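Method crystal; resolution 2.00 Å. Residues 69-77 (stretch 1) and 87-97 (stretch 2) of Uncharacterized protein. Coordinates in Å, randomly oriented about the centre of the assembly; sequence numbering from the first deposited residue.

Stretch 1 (69-77) DIELLHVRI
Stretch 2, residues 87-97: RSRAWYVGAYA

Two strands of one chain, within about 73-77 and 90-93, run antiparallel, their N-to-C directions 144° apart and their axes 4.6 Å apart at closest approach. The register sets Leu73 opposite Val93, His74 opposite Tyr92, Val75 opposite Trp91 and Arg76 opposite Ala90. Val75 (phi/psi -128/155) and Trp91 (-137/143) form the firm centre, a hydrogen-bonded pair with CA atoms 5.3 Å apart: Val75 N donates to Trp91 O at 2.8 Å, and Trp91 N returns to Val75 O at 2.8 Å. Two residues on, Val93 N donates to Leu73 O at 2.9 Å. Between these rungs His74 and Tyr92 draw in to 4.6 Å CA to CA, close enough for His74 CA to lie 3.3 Å from Trp91 O and Tyr92 CA 3.4 Å from Leu73 O, both CA-H...O contacts.

Side chains alternate between the faces. Leu73 (chi1 m, chi2 t), Val75 (m), Trp91 (m, chi2 91°) and Val93 (t) share one face, where the two valines touch across the diagonal, Val75 CG2 3.8 Å from Val93 CG2, while Leu73 CB sits 4.0 Å from Val93 CB directly across. On the other face, His74 (chi1 t, chi2 -164°) offers its ring face to the edge of Tyr92 (chi1 m, chi2 -43°); the centroids are 4.9 Å apart, the planes at 58°, and His74 CG lies 3.6 Å from Tyr92 CE1. Ala90 packs at the edge of the imidazole, its CB 3.9 Å from His74 NE2.

Beyond Val93 the chain turns at Gly94, whose phi of 78° suits glycine; an ideal CB there would lie 3.9 Å from Leu73 CD1. The following weakly bonded helical turn, with Ala97 N to Gly94 O at 2.9 Å, brings Tyr96 (chi1 t, chi2 38°) toward the loop before strand 73-77. Leu72 (t, t) lies over one face of the Tyr96 ring, Leu72 CD2 4.0 Å from that ring's centroid. Water fills the gaps where the backbones separate: one water lies 2.9 Å from Ile70 O and 2.6 Å from Val93 O, and accepts from Leu73 N (3.2 Å) and Tyr96 N (2.8 Å); another links Ile70 O (3.0 Å) to Ala95 N (2.9 Å).

At the opposite end, Arg76 (t, p, t, chi4 -83°) curls over the approach to Ala90. Its NE donates to Arg87 O at 3.2 Å, near the guanidinium plane, seconded by a weak bond from Arg76 NH2 to the same Arg87 O at 3.4 Å. The Arg87 carbonyl thus holds the cation, while Ser88 O lies over one guanidinium face, 3.4 Å from Arg76 CZ.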

# COMPACT_ATOMS: atom_id res chain seq x y z
N ASP A 69 7.78 -3.52 -13.97
CA ASP A 69 7.73 -2.33 -14.81
C ASP A 69 7.95 -1.03 -14.04
O ASP A 69 8.05 0.03 -14.66
CB ASP A 69 6.42 -2.28 -15.59
CG ASP A 69 5.18 -2.26 -14.70
OD1 ASP A 69 5.30 -2.40 -13.47
OD2 ASP A 69 4.08 -2.14 -15.26
N ILE A 70 8.05 -1.09 -12.72
CA ILE A 70 8.34 0.13 -11.97
C ILE A 70 9.74 0.11 -11.35
O ILE A 70 10.13 1.06 -10.67
CB ILE A 70 7.33 0.38 -10.86
CG1 ILE A 70 7.37 -0.75 -9.84
CG2 ILE A 70 5.94 0.56 -11.45
CD1 ILE A 70 6.65 -0.45 -8.56
N GLU A 71 10.49 -0.95 -11.62
CA GLU A 71 11.88 -1.08 -11.16
C GLU A 71 12.78 -0.05 -11.85
O GLU A 71 13.77 0.43 -11.28
CB GLU A 71 12.41 -2.50 -11.42
CG GLU A 71 11.67 -3.58 -10.65
CD GLU A 71 12.16 -5.00 -10.97
OE1 GLU A 71 13.15 -5.14 -11.73
OE2 GLU A 71 11.56 -5.96 -10.45
N LEU A 72 12.43 0.30 -13.08
CA LEU A 72 13.24 1.24 -13.82
C LEU A 72 12.37 2.32 -14.43
O LEU A 72 11.85 2.17 -15.54
CB LEU A 72 14.04 0.50 -14.90
CG LEU A 72 15.37 1.10 -15.34
CD1 LEU A 72 16.06 0.13 -16.30
CD2 LEU A 72 15.19 2.46 -16.00
N LEU A 73 12.21 3.43 -13.71
CA LEU A 73 11.40 4.53 -14.20
C LEU A 73 12.27 5.73 -14.52
O LEU A 73 12.80 6.40 -13.62
CB LEU A 73 10.31 4.91 -13.19
CG LEU A 73 9.29 3.81 -12.94
CD1 LEU A 73 8.42 4.15 -11.75
CD2 LEU A 73 8.43 3.55 -14.18
N HIS A 74 12.42 5.99 -15.81
CA HIS A 74 13.21 7.10 -16.31
C HIS A 74 12.33 7.83 -17.30
O HIS A 74 12.16 7.37 -18.43
CB HIS A 74 14.51 6.61 -16.94
CG HIS A 74 15.33 7.68 -17.59
ND1 HIS A 74 16.34 7.40 -18.49
CD2 HIS A 74 15.28 9.03 -17.49
CE1 HIS A 74 16.88 8.53 -18.90
NE2 HIS A 74 16.26 9.54 -18.31
N VAL A 75 11.73 8.94 -16.87
CA VAL A 75 10.66 9.54 -17.66
C VAL A 75 10.85 11.01 -17.95
O VAL A 75 11.56 11.72 -17.23
CB VAL A 75 9.30 9.35 -16.95
CG1 VAL A 75 8.99 7.87 -16.82
CG2 VAL A 75 9.32 10.02 -15.57
N ARG A 76 10.22 11.46 -19.03
CA ARG A 76 10.06 12.87 -19.30
C ARG A 76 8.59 13.24 -19.11
O ARG A 76 7.71 12.69 -19.77
CB ARG A 76 10.51 13.21 -20.72
CG ARG A 76 10.27 14.63 -21.11
CD ARG A 76 11.26 15.55 -20.41
NE ARG A 76 10.99 16.95 -20.73
CZ ARG A 76 11.41 17.56 -21.83
NH1 ARG A 76 12.13 16.91 -22.73
NH2 ARG A 76 11.12 18.83 -22.03
N ILE A 77 8.32 14.17 -18.20
CA ILE A 77 6.95 14.58 -17.91
C ILE A 77 6.70 16.04 -18.27
O ILE A 77 7.29 16.95 -17.68
CB ILE A 77 6.60 14.36 -16.44
CG1 ILE A 77 6.69 12.86 -16.12
CG2 ILE A 77 5.20 14.92 -16.12
CD1 ILE A 77 6.47 12.51 -14.66
N ARG A 87 9.72 20.59 -15.63
CA ARG A 87 9.04 20.27 -16.88
C ARG A 87 10.03 20.06 -18.04
O ARG A 87 9.76 19.28 -18.96
CB ARG A 87 8.03 21.38 -17.19
CG ARG A 87 7.16 21.16 -18.40
CD ARG A 87 6.02 22.18 -18.46
NE ARG A 87 6.48 23.57 -18.37
CZ ARG A 87 5.97 24.47 -17.53
NH1 ARG A 87 4.98 24.14 -16.71
NH2 ARG A 87 6.45 25.71 -17.51
N SER A 88 11.18 20.73 -17.96
CA SER A 88 12.21 20.68 -19.01
C SER A 88 13.12 19.44 -18.95
O SER A 88 13.74 19.07 -19.95
CB SER A 88 13.11 21.93 -18.95
OG SER A 88 14.14 21.70 -17.99
N ARG A 89 13.18 18.82 -17.77
CA ARG A 89 14.12 17.75 -17.45
C ARG A 89 13.47 16.39 -17.38
O ARG A 89 12.29 16.27 -17.05
CB ARG A 89 14.77 17.99 -16.09
CG ARG A 89 15.50 19.26 -15.99
CD ARG A 89 15.90 19.54 -14.57
NE ARG A 89 16.69 20.76 -14.58
CZ ARG A 89 17.93 20.81 -15.02
NH1 ARG A 89 18.53 19.70 -15.46
NH2 ARG A 89 18.59 21.96 -15.02
N ALA A 90 14.27 15.36 -17.63
CA ALA A 90 13.84 14.01 -17.38
C ALA A 90 14.16 13.62 -15.93
O ALA A 90 14.99 14.26 -15.27
CB ALA A 90 14.50 13.05 -18.37
N TRP A 91 13.50 12.56 -15.45
CA TRP A 91 13.56 12.16 -14.05
C TRP A 91 13.72 10.67 -13.86
O TRP A 91 13.15 9.87 -14.61
CB TRP A 91 12.30 12.63 -13.30
CG TRP A 91 12.21 14.11 -13.22
CD1 TRP A 91 11.59 14.93 -14.11
CD2 TRP A 91 12.81 14.96 -12.24
NE1 TRP A 91 11.77 16.24 -13.75
CE2 TRP A 91 12.51 16.29 -12.60
CE3 TRP A 91 13.58 14.73 -11.09
CZ2 TRP A 91 12.93 17.39 -11.84
CZ3 TRP A 91 14.01 15.82 -10.34
CH2 TRP A 91 13.68 17.13 -10.72
N TYR A 92 14.50 10.30 -12.85
CA TYR A 92 14.49 8.97 -12.29
C TYR A 92 13.43 8.97 -11.21
O TYR A 92 13.38 9.91 -10.41
CB TYR A 92 15.86 8.60 -11.71
CG TYR A 92 16.96 8.48 -12.74
CD1 TYR A 92 16.74 7.84 -13.95
CD2 TYR A 92 18.23 9.00 -12.49
CE1 TYR A 92 17.74 7.72 -14.88
CE2 TYR A 92 19.23 8.89 -13.41
CZ TYR A 92 18.99 8.24 -14.61
OH TYR A 92 19.98 8.11 -15.54
N VAL A 93 12.59 7.94 -11.17
CA VAL A 93 11.47 7.93 -10.24
C VAL A 93 11.37 6.61 -9.50
O VAL A 93 11.48 5.56 -10.10
CB VAL A 93 10.12 8.19 -10.98
CG1 VAL A 93 8.98 8.43 -9.97
CG2 VAL A 93 10.24 9.36 -11.93
N GLY A 94 11.12 6.67 -8.19
CA GLY A 94 10.86 5.47 -7.43
C GLY A 94 12.09 4.66 -7.10
O GLY A 94 13.14 5.23 -6.75
N ALA A 95 11.99 3.34 -7.22
CA ALA A 95 13.09 2.45 -6.87
C ALA A 95 14.40 2.87 -7.53
O ALA A 95 15.43 2.97 -6.87
CB ALA A 95 12.75 1.00 -7.24
N TYR A 96 14.35 3.16 -8.83
CA TYR A 96 15.54 3.55 -9.58
C TYR A 96 16.19 4.83 -9.05
O TYR A 96 17.40 5.01 -9.16
CB TYR A 96 15.19 3.73 -11.05
CG TYR A 96 16.38 3.63 -11.99
CD1 TYR A 96 17.39 2.71 -11.75
CD2 TYR A 96 16.47 4.45 -13.11
CE1 TYR A 96 18.48 2.62 -12.61
CE2 TYR A 96 17.56 4.36 -13.98
CZ TYR A 96 18.56 3.44 -13.72
OH TYR A 96 19.63 3.34 -14.57
N ALA A 97 15.37 5.72 -8.49
CA ALA A 97 15.87 6.98 -7.96
C ALA A 97 16.61 6.79 -6.63
O ALA A 97 17.45 7.61 -6.27
CB ALA A 97 14.73 7.97 -7.81
O HOH W 1 12.10 3.12 -10.56
O HOH W 2 9.43 2.20 -8.03
O HOH W 3 9.79 16.10 -16.77